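Local structure of sialidase B (Streptococcus pneumoniae serotype 4, 4XJW) at residues A[192-197]-A[647-652]; A[206-211]-A[629-634]; A[579-584]-A[613-618]. The protein cleaves alpha-2,3-, alpha-2,6- and alpha-2,8-linked terminal sialic acid from oligosaccharides, glycoproteins and glycolipids as a family 33 glycosyl hydrolase. The protein carries 1 engineered substitution. All coordinates share one frame; numbering follows the deposited sequence.

Interaction 1: residues A[192-197]-A[647-652]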
loop_
_atom_site.group_PDB
_atom_site.type_symbol
_atom_site.label_atom_id
_atom_site.label_comp_id
_atom_site.label_asym_id
_atom_site.label_seq_id
_atom_site.Cartn_x
_atom_site.Cartn_y
_atom_site.Cartn_z
ATOM N N GLN A 192 11.157 -2.960 8.276
ATOM C CA GLN A 192 10.510 -2.138 9.282
ATOM C C GLN A 192 9.240 -1.507 8.735
ATOM O O GLN A 192 8.965 -1.559 7.526
ATOM C CB GLN A 192 11.470 -1.072 9.806
ATOM C CG GLN A 192 12.067 -0.212 8.725
ATOM C CD GLN A 192 13.379 0.449 9.164
ATOM O OE1 GLN A 192 14.478 0.039 8.759
ATOM N NE2 GLN A 192 13.261 1.483 9.975
ATOM N N LEU A 193 8.440 -0.945 9.635
ATOM C CA LEU A 193 7.228 -0.242 9.247
ATOM C C LEU A 193 7.431 1.264 9.375
ATOM O O LEU A 193 7.984 1.747 10.371
ATOM C CB LEU A 193 6.022 -0.704 10.082
ATOM C CG LEU A 193 5.638 -2.186 10.006
ATOM C CD1 LEU A 193 4.453 -2.472 10.918
ATOM C CD2 LEU A 193 5.340 -2.556 8.564
ATOM N N ILE A 194 7.003 1.994 8.351
ATOM C CA ILE A 194 6.943 3.445 8.389
ATOM C C ILE A 194 5.528 3.888 8.775
ATOM O O ILE A 194 5.333 4.611 9.761
ATOM C CB ILE A 194 7.352 4.064 7.038
ATOM C CG1 ILE A 194 8.769 3.622 6.665
ATOM C CG2 ILE A 194 7.289 5.593 7.112
ATOM C CD1 ILE A 194 9.245 4.116 5.328
ATOM N N PHE A 195 4.548 3.467 7.988
ATOM C CA PHE A 195 3.137 3.682 8.278
ATOM C C PHE A 195 2.572 2.379 8.813
ATOM O O PHE A 195 2.934 1.301 8.334
ATOM C CB PHE A 195 2.413 4.079 6.984
ATOM C CG PHE A 195 3.024 5.269 6.301
ATOM C CD1 PHE A 195 2.719 6.560 6.728
ATOM C CD2 PHE A 195 3.920 5.103 5.249
ATOM C CE1 PHE A 195 3.295 7.685 6.122
ATOM C CE2 PHE A 195 4.498 6.222 4.619
ATOM C CZ PHE A 195 4.175 7.505 5.044
ATOM N N GLN A 196 1.713 2.449 9.823
ATOM C CA GLN A 196 1.191 1.209 10.386
ATOM C C GLN A 196 -0.143 1.426 11.065
ATOM O O GLN A 196 -0.452 2.531 11.476
ATOM C CB GLN A 196 2.194 0.594 11.369
ATOM C CG GLN A 196 2.515 1.487 12.560
ATOM C CD GLN A 196 3.910 1.239 13.094
ATOM O OE1 GLN A 196 4.178 0.210 13.700
ATOM N NE2 GLN A 196 4.816 2.190 12.854
ATOM N N SER A 197 -0.937 0.364 11.166
ATOM C CA SER A 197 -2.238 0.439 11.834
ATOM C C SER A 197 -2.142 0.999 13.247
ATOM O O SER A 197 -1.314 0.562 14.042
ATOM C CB SER A 197 -2.870 -0.944 11.897
ATOM O OG SER A 197 -3.085 -1.455 10.610
ATOM N N VAL A 647 2.610 -2.933 3.799
ATOM C CA VAL A 647 3.544 -1.983 3.181
ATOM C C VAL A 647 4.740 -1.893 4.130
ATOM O O VAL A 647 4.614 -1.462 5.279
ATOM C CB VAL A 647 2.926 -0.592 2.962
ATOM C CG1 VAL A 647 3.966 0.384 2.382
ATOM C CG2 VAL A 647 1.718 -0.683 2.013
ATOM N N GLN A 648 5.884 -2.363 3.646
ATOM C CA GLN A 648 7.074 -2.560 4.470
ATOM C C GLN A 648 8.313 -1.974 3.817
ATOM O O GLN A 648 8.380 -1.829 2.599
ATOM C CB GLN A 648 7.269 -4.062 4.707
ATOM C CG GLN A 648 6.104 -4.698 5.445
ATOM C CD GLN A 648 6.258 -6.179 5.675
ATOM O OE1 GLN A 648 7.217 -6.803 5.225
ATOM N NE2 GLN A 648 5.282 -6.765 6.382
ATOM N N TYR A 649 9.287 -1.624 4.656
ATOM C CA TYR A 649 10.515 -0.948 4.228
ATOM C C TYR A 649 11.739 -1.826 4.497
ATOM O O TYR A 649 11.914 -2.355 5.608
ATOM C CB TYR A 649 10.669 0.379 4.988
ATOM C CG TYR A 649 11.976 1.106 4.693
ATOM C CD1 TYR A 649 12.116 1.851 3.535
ATOM C CD2 TYR A 649 13.065 1.030 5.567
ATOM C CE1 TYR A 649 13.308 2.518 3.248
ATOM C CE2 TYR A 649 14.269 1.696 5.285
ATOM C CZ TYR A 649 14.373 2.436 4.117
ATOM O OH TYR A 649 15.541 3.098 3.798
ATOM N N ILE A 650 12.596 -1.962 3.488
ATOM C CA ILE A 650 13.870 -2.659 3.663
ATOM C C ILE A 650 15.036 -1.795 3.179
ATOM O O ILE A 650 14.851 -0.881 2.372
ATOM C CB ILE A 650 13.903 -4.019 2.944
ATOM C CG1 ILE A 650 13.672 -3.840 1.439
ATOM C CG2 ILE A 650 12.867 -4.983 3.543
ATOM C CD1 ILE A 650 13.901 -5.097 0.621
ATOM N N ASP A 651 16.232 -2.119 3.669
ATOM C CA ASP A 651 17.466 -1.448 3.281
ATOM C C ASP A 651 18.371 -2.463 2.581
ATOM O O ASP A 651 18.632 -3.537 3.126
ATOM C CB ASP A 651 18.162 -0.898 4.537
ATOM C CG ASP A 651 19.479 -0.199 4.233
ATOM O OD1 ASP A 651 20.499 -0.899 4.035
ATOM O OD2 ASP A 651 19.493 1.049 4.217
ATOM N N LEU A 652 18.834 -2.132 1.379
ATOM C CA LEU A 652 19.724 -3.016 0.636
ATOM C C LEU A 652 21.007 -2.297 0.242
ATOM O O LEU A 652 21.031 -1.068 0.095
ATOM C CB LEU A 652 19.027 -3.548 -0.610
ATOM C CG LEU A 652 17.821 -4.462 -0.363
ATOM C CD1 LEU A 652 17.041 -4.677 -1.658
ATOM C CD2 LEU A 652 18.279 -5.776 0.224
HETATM O O HOH W 1 14.229 -2.169 7.316
HETATM O O HOH W 2 5.019 0.913 6.477
HETATM O O HOH W 3 2.122 -0.934 6.614
#
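Gln-192 and Tyr-649 form one antiparallel, hydrogen-bonded bridge: Gln-192 N donates to Tyr-649 O (2.8 Å), and Tyr-649 N donates back to Gln-192 O (2.9 Å). Beyond it the backbones diverge, and waters 2 and 3 fill in, both lying between Phe-195 O and Val-647 O; water 2 also accepts from Ile-194 N (2.9 Å). Strand 647-652 is an outer strand of the three-stranded sheet it forms with 626-631 and 616-620. Residues 192-194, in the loop that leads to strand 205-213, lie against its outer edge and pair with it at that single bridge, consistent with the first and last parts of a sialidase beta-propeller meeting to close the ring. The Gln-192 side chain lies alongside the Tyr-649 ring, pointing the same way, with amide and ring planes 82° apart. Its CG meets the ring edge at CD2 (3.5 Å), and OE1 lies at that edge, in the ring plane. Water 1 donates to Gln-192 OE1 (2.6 Å) and to Tyr-649 O, while NE2 hydrogen-bonds Lys-249 O. The side chains of Ile-194 and Tyr-649 cross obliquely, Ile-194 CD1 lying 4.0 Å from Tyr-649 CB. Leu-193 rests CD2 against Val-647 O (3.5 Å) and the Gln-648 CG methylene; the amide oxygen of Gln-648 turns instead to Trp-96.

Interaction 2: residues A[206-211]-A[629-634]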
loop_
_atom_site.group_PDB
_atom_site.type_symbol
_atom_site.label_atom_id
_atom_site.label_comp_id
_atom_site.label_asym_id
_atom_site.label_seq_id
_atom_site.Cartn_x
_atom_site.Cartn_y
_atom_site.Cartn_z
ATOM N N PHE A 206 -2.932 0.786 4.095
ATOM C CA PHE A 206 -2.042 1.678 3.350
ATOM C C PHE A 206 -1.753 1.074 2.002
ATOM O O PHE A 206 -1.671 -0.151 1.869
ATOM C CB PHE A 206 -0.728 1.910 4.105
ATOM C CG PHE A 206 -0.927 2.548 5.433
ATOM C CD1 PHE A 206 -1.062 3.923 5.538
ATOM C CD2 PHE A 206 -1.052 1.767 6.568
ATOM C CE1 PHE A 206 -1.295 4.512 6.756
ATOM C CE2 PHE A 206 -1.262 2.352 7.804
ATOM C CZ PHE A 206 -1.399 3.726 7.897
ATOM N N ARG A 207 -1.608 1.936 0.996
ATOM C CA ARG A 207 -1.275 1.497 -0.357
ATOM C C ARG A 207 -0.516 2.621 -1.036
ATOM O O ARG A 207 -0.550 3.777 -0.594
ATOM C CB ARG A 207 -2.520 1.157 -1.207
ATOM C CG ARG A 207 -3.110 -0.272 -1.008
ATOM C CD ARG A 207 -3.595 -0.878 -2.345
ATOM N NE ARG A 207 -2.538 -1.135 -3.316
ATOM C CZ ARG A 207 -2.748 -1.434 -4.603
ATOM N NH1 ARG A 207 -3.993 -1.509 -5.067
ATOM N NH2 ARG A 207 -1.709 -1.657 -5.436
ATOM N N ILE A 208 0.162 2.273 -2.123
ATOM C CA ILE A 208 0.780 3.241 -3.031
ATOM C C ILE A 208 1.927 4.041 -2.379
ATOM O O ILE A 208 1.851 5.261 -2.259
ATOM C CB ILE A 208 -0.251 4.241 -3.638
ATOM C CG1 ILE A 208 -1.613 3.593 -3.914
ATOM C CG2 ILE A 208 0.283 4.805 -4.938
ATOM C CD1 ILE A 208 -1.570 2.405 -4.874
ATOM N N PRO A 209 3.001 3.354 -1.974
ATOM C CA PRO A 209 4.122 4.014 -1.292
ATOM C C PRO A 209 4.992 4.809 -2.249
ATOM O O PRO A 209 5.118 4.461 -3.433
ATOM C CB PRO A 209 4.940 2.836 -0.772
ATOM C CG PRO A 209 4.640 1.715 -1.743
ATOM C CD PRO A 209 3.196 1.896 -2.089
ATOM N N THR A 210 5.622 5.858 -1.723
ATOM C CA THR A 210 6.630 6.628 -2.452
ATOM C C THR A 210 7.834 6.853 -1.534
ATOM O O THR A 210 7.720 6.756 -0.305
ATOM C CB THR A 210 6.108 7.988 -2.972
ATOM O OG1 THR A 210 6.139 8.954 -1.915
ATOM C CG2 THR A 210 4.674 7.867 -3.536
ATOM N N LEU A 211 8.987 7.117 -2.149
ATOM C CA LEU A 211 10.210 7.514 -1.435
ATOM C C LEU A 211 10.943 8.532 -2.281
ATOM O O LEU A 211 10.922 8.457 -3.495
ATOM C CB LEU A 211 11.127 6.300 -1.231
ATOM C CG LEU A 211 10.754 5.214 -0.226
ATOM C CD1 LEU A 211 11.701 4.018 -0.351
ATOM C CD2 LEU A 211 10.752 5.768 1.190
ATOM N N LEU A 629 10.385 0.682 -0.237
ATOM C CA LEU A 629 9.123 0.649 0.487
ATOM C C LEU A 629 8.107 0.048 -0.476
ATOM O O LEU A 629 7.865 0.591 -1.551
ATOM C CB LEU A 629 8.702 2.057 0.903
ATOM C CG LEU A 629 7.412 2.168 1.705
ATOM C CD1 LEU A 629 7.564 1.460 3.041
ATOM C CD2 LEU A 629 7.050 3.638 1.907
ATOM N N PHE A 630 7.532 -1.084 -0.103
ATOM C CA PHE A 630 6.728 -1.819 -1.076
ATOM C C PHE A 630 5.542 -2.540 -0.460
ATOM O O PHE A 630 5.536 -2.864 0.741
ATOM C CB PHE A 630 7.607 -2.830 -1.819
ATOM C CG PHE A 630 8.118 -3.950 -0.948
ATOM C CD1 PHE A 630 9.242 -3.773 -0.144
ATOM C CD2 PHE A 630 7.473 -5.185 -0.934
ATOM C CE1 PHE A 630 9.718 -4.808 0.671
ATOM C CE2 PHE A 630 7.951 -6.221 -0.137
ATOM C CZ PHE A 630 9.063 -6.037 0.662
ATOM N N GLU A 631 4.549 -2.814 -1.307
ATOM C CA GLU A 631 3.394 -3.591 -0.922
ATOM C C GLU A 631 3.771 -5.067 -0.948
ATOM O O GLU A 631 3.894 -5.657 -2.018
ATOM C CB GLU A 631 2.248 -3.299 -1.903
ATOM C CG GLU A 631 1.704 -1.860 -1.798
ATOM C CD GLU A 631 0.687 -1.523 -2.876
ATOM O OE1 GLU A 631 0.584 -2.262 -3.888
ATOM O OE2 GLU A 631 -0.051 -0.529 -2.687
ATOM N N LYS A 632 3.960 -5.668 0.220
ATOM C CA LYS A 632 4.319 -7.083 0.299
ATOM C C LYS A 632 3.073 -7.975 0.280
ATOM O O LYS A 632 2.796 -8.735 1.214
ATOM C CB LYS A 632 5.189 -7.390 1.526
ATOM C CG LYS A 632 5.904 -8.739 1.410
ATOM C CD LYS A 632 6.709 -9.094 2.640
ATOM C CE LYS A 632 7.389 -10.442 2.455
ATOM N NZ LYS A 632 8.538 -10.335 1.524
ATOM N N TYR A 633 2.319 -7.878 -0.804
ATOM C CA TYR A 633 1.157 -8.737 -1.003
ATOM C C TYR A 633 0.712 -8.593 -2.429
ATOM O O TYR A 633 1.196 -7.728 -3.169
ATOM C CB TYR A 633 0.015 -8.399 -0.027
ATOM C CG TYR A 633 -0.864 -7.215 -0.394
ATOM C CD1 TYR A 633 -0.373 -5.910 -0.375
ATOM C CD2 TYR A 633 -2.185 -7.408 -0.757
ATOM C CE1 TYR A 633 -1.196 -4.827 -0.705
ATOM C CE2 TYR A 633 -3.016 -6.352 -1.075
ATOM C CZ TYR A 633 -2.526 -5.057 -1.043
ATOM O OH TYR A 633 -3.372 -4.014 -1.370
ATOM N N ASP A 634 -0.195 -9.462 -2.838
ATOM C CA ASP A 634 -0.705 -9.363 -4.185
ATOM C C ASP A 634 -1.914 -8.432 -4.188
ATOM O O ASP A 634 -3.024 -8.819 -3.810
ATOM C CB ASP A 634 -1.053 -10.743 -4.718
ATOM C CG ASP A 634 -1.402 -10.714 -6.185
ATOM O OD1 ASP A 634 -2.033 -9.728 -6.619
ATOM O OD2 ASP A 634 -1.047 -11.678 -6.897
#
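Arg-207 grips the Glu-631 carboxylate side-on with two nitrogens: NE donates to Glu-631 OE2 (2.6 Å) and NH2 to Glu-631 OE1 (2.8 Å), a buried salt bridge. The two flat groups are turned 47° against each other. OE1 is met through its syn lone pair; NE meets OE2 from above the carboxylate plane. From the other face of that plane, on the anti side, the backbone N of Ile-208 donates to the same Glu-631 OE2 (2.9 Å), so this oxygen takes two N-H groups. The arginine chain bends at chi2 and chi3, the latter (65°) turning NE toward the acid, while Glu-631 is extended beyond CG. Tyr-633 OH approaches Arg-207 CD (3.3 Å), its ring almost perpendicular to the guanidinium.

Further along, Pro-209 rests on the opposing strand: CB packs on Leu-629 CD2 (3.5 Å), CG approaches Leu-629 O, and CD lies across the Glu-631 CG methylene. The side chains of Leu-211 and Leu-629 cross at about a right angle, with Leu-211 CD1 3.8 Å from Leu-629 CB. In the next shell, Glu-631 OE1 also accepts from Tyr-615 N, which ties the acid to the probable nucleophile, and Arg-226 packs against Arg-207. Phe-Arg-Ile-Pro at 206-209 is the FRIP sequence motif of sialidases; by similarity its arginine binds substrate, and a glutamate holding it in place is characteristic of the arginine triad in the active site of these propeller enzymes.

Interaction 3: residues A[579-584]-A[613-618]; sequences SGRKGG and YAYSAI
Arg-581 and Tyr-615 meet in the sialidase active site, the first a substrate-binding residue and the second the nucleophile, both by similarity. Their side chains touch without a direct bond: Tyr-615 CE1 stands over one face of the guanidinium, 3.9 Å from Arg-581 CZ, and CZ in turn lies at the edge of the tyrosine ring, in its plane. The two planes are 67° apart, so an aromatic edge rests on a guanidinium face. Arg-581 runs extended from CG to NE, and on the way its CD passes Ala-614 CB (3.8 Å). Water 4 bridges the two tips, accepting from Arg-581 NH2 (3.2 Å) at the guanidinium edge and donating to Tyr-615 OH (3.2 Å).

Behind the site the segments are joined through the backbone. Arg-581 is the centre of an inverse gamma turn, and its O accepts from Tyr-613 N (3.0 Å) in a straight bond (171°), the donor standing above the carbonyl plane. Tyr-613 has CG anti to its backbone N (chi1 -168°), which brings that atom to 3.3 Å from Gly-584 CA. The same CA lies over the ring face in a CH-pi contact, 3.6 Å from the Tyr-613 ring centroid. The backbone of Gly-584 thus packs directly on the aromatic, whose OH hydrogen-bonds Ser-573.

The guanidinium is further held by Thr-553 at NE, Ser-635 at NH1 and the carbonyl of Gly-552 at NH2, which would fix its rotation. Tyr-615 OH is hydrogen-bonded to Glu-503, a predicted active-site residue, as in the tyrosine-glutamate pair of sialidases. The direct contact is with the ring carbon CE1, while the arginine reaches the hydroxyl through water 4; this probably holds the nucleophile beside a cationic group suited to the sialic acid carboxylate.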
loop_
_atom_site.group_PDB
_atom_site.type_symbol
_atom_site.label_atom_id
_atom_site.label_comp_id
_atom_site.label_asym_id
_atom_site.label_seq_id
_atom_site.Cartn_x
_atom_site.Cartn_y
_atom_site.Cartn_z
ATOM N N SER A 579 2.136 -14.211 -13.807
ATOM C CA SER A 579 0.975 -14.818 -13.156
ATOM C C SER A 579 0.249 -13.906 -12.168
ATOM O O SER A 579 -0.978 -13.836 -12.167
ATOM C CB SER A 579 1.414 -16.098 -12.447
ATOM O OG SER A 579 0.319 -16.749 -11.845
ATOM N N GLY A 580 1.002 -13.219 -11.310
ATOM C CA GLY A 580 0.389 -12.388 -10.293
ATOM C C GLY A 580 1.347 -11.311 -9.838
ATOM O O GLY A 580 2.421 -11.154 -10.410
ATOM N N ARG A 581 0.951 -10.561 -8.813
ATOM C CA ARG A 581 1.836 -9.551 -8.238
ATOM C C ARG A 581 2.664 -10.198 -7.131
ATOM O O ARG A 581 2.298 -10.191 -5.950
ATOM C CB ARG A 581 1.030 -8.343 -7.752
ATOM C CG ARG A 581 0.514 -7.494 -8.896
ATOM C CD ARG A 581 -0.236 -6.255 -8.468
ATOM N NE ARG A 581 -0.620 -5.436 -9.629
ATOM C CZ ARG A 581 -1.529 -4.464 -9.595
ATOM N NH1 ARG A 581 -2.170 -4.203 -8.460
ATOM N NH2 ARG A 581 -1.804 -3.754 -10.688
ATOM N N LYS A 582 3.761 -10.817 -7.552
ATOM C CA LYS A 582 4.605 -11.645 -6.701
ATOM C C LYS A 582 5.980 -11.721 -7.340
ATOM O O LYS A 582 6.181 -11.212 -8.455
ATOM C CB LYS A 582 3.997 -13.045 -6.515
ATOM C CG LYS A 582 3.658 -13.774 -7.811
ATOM C CD LYS A 582 2.967 -15.107 -7.515
ATOM C CE LYS A 582 2.539 -15.795 -8.807
ATOM N NZ LYS A 582 1.686 -16.992 -8.525
ATOM N N GLY A 583 6.940 -12.301 -6.626
ATOM C CA GLY A 583 8.274 -12.460 -7.177
ATOM C C GLY A 583 8.964 -11.126 -7.396
ATOM O O GLY A 583 9.497 -10.840 -8.475
ATOM N N GLY A 584 8.957 -10.300 -6.356
ATOM C CA GLY A 584 9.524 -8.964 -6.459
ATOM C C GLY A 584 11.013 -8.976 -6.704
ATOM O O GLY A 584 11.730 -9.811 -6.151
ATOM N N TYR A 613 4.354 -9.161 -4.074
ATOM C CA TYR A 613 5.092 -7.922 -4.293
ATOM C C TYR A 613 4.336 -7.112 -5.322
ATOM O O TYR A 613 4.170 -7.555 -6.459
ATOM C CB TYR A 613 6.497 -8.236 -4.812
ATOM C CG TYR A 613 7.457 -7.059 -4.807
ATOM C CD1 TYR A 613 7.531 -6.159 -5.874
ATOM C CD2 TYR A 613 8.321 -6.871 -3.742
ATOM C CE1 TYR A 613 8.456 -5.080 -5.858
ATOM C CE2 TYR A 613 9.232 -5.822 -3.711
ATOM C CZ TYR A 613 9.289 -4.927 -4.762
ATOM O OH TYR A 613 10.214 -3.906 -4.674
ATOM N N ALA A 614 3.842 -5.942 -4.934
ATOM C CA ALA A 614 2.999 -5.163 -5.825
ATOM C C ALA A 614 3.598 -3.791 -6.111
ATOM O O ALA A 614 4.684 -3.718 -6.670
ATOM C CB ALA A 614 1.547 -5.094 -5.307
ATOM N N TYR A 615 2.905 -2.713 -5.760
ATOM C CA TYR A 615 3.464 -1.392 -5.990
ATOM C C TYR A 615 4.674 -1.178 -5.086
ATOM O O TYR A 615 4.774 -1.756 -3.991
ATOM C CB TYR A 615 2.444 -0.274 -5.758
ATOM C CG TYR A 615 1.423 -0.079 -6.850
ATOM C CD1 TYR A 615 0.877 -1.158 -7.536
ATOM C CD2 TYR A 615 0.959 1.188 -7.166
ATOM C CE1 TYR A 615 -0.086 -0.963 -8.519
ATOM C CE2 TYR A 615 0.004 1.385 -8.142
ATOM C CZ TYR A 615 -0.525 0.304 -8.799
ATOM O OH TYR A 615 -1.492 0.493 -9.770
ATOM N N SER A 616 5.592 -0.347 -5.559
ATOM C CA SER A 616 6.847 -0.174 -4.861
ATOM C C SER A 616 7.447 1.200 -5.050
ATOM O O SER A 616 7.150 1.932 -5.997
ATOM C CB SER A 616 7.836 -1.248 -5.306
ATOM O OG SER A 616 8.249 -1.012 -6.647
ATOM N N ALA A 617 8.319 1.537 -4.103
ATOM C CA ALA A 617 9.070 2.775 -4.122
ATOM C C ALA A 617 10.533 2.450 -3.856
ATOM O O ALA A 617 10.855 1.685 -2.929
ATOM C CB ALA A 617 8.516 3.725 -3.063
ATOM N N ILE A 618 11.425 3.020 -4.668
ATOM C CA ILE A 618 12.853 2.881 -4.405
ATOM C C ILE A 618 13.582 4.217 -4.410
ATOM O O ILE A 618 13.259 5.126 -5.176
ATOM C CB ILE A 618 13.543 1.891 -5.373
ATOM C CG1 ILE A 618 13.354 2.308 -6.837
ATOM C CG2 ILE A 618 13.051 0.453 -5.122
ATOM C CD1 ILE A 618 14.196 1.457 -7.788
HETATM O O HOH W 4 -3.910 -1.363 -10.643
#

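The three contacts follow one antiparallel sheet, strands 616-620, 626-631 and 647-652 in spatial and chain order, which interactions 3, 2 and 1 reach respectively. Centres of interactions 1 and 2 lie about 9 Å apart, as do those of 2 and 3, while the centres of 1 and 3 are about 15 Å apart and these two do not touch. Along the sequence, interaction 3 falls within the span joined by interaction 2, and that within the span joined by interaction 1. Gln-648 O probably bonds Phe-630 N, and Leu-629 O probably bonds Ala-617 N, so the middle strand links all three. The sheet thus connects the meeting of early and late propeller regions to the probable substrate-binding arginines Arg-207 and Arg-581 and the probable nucleophile.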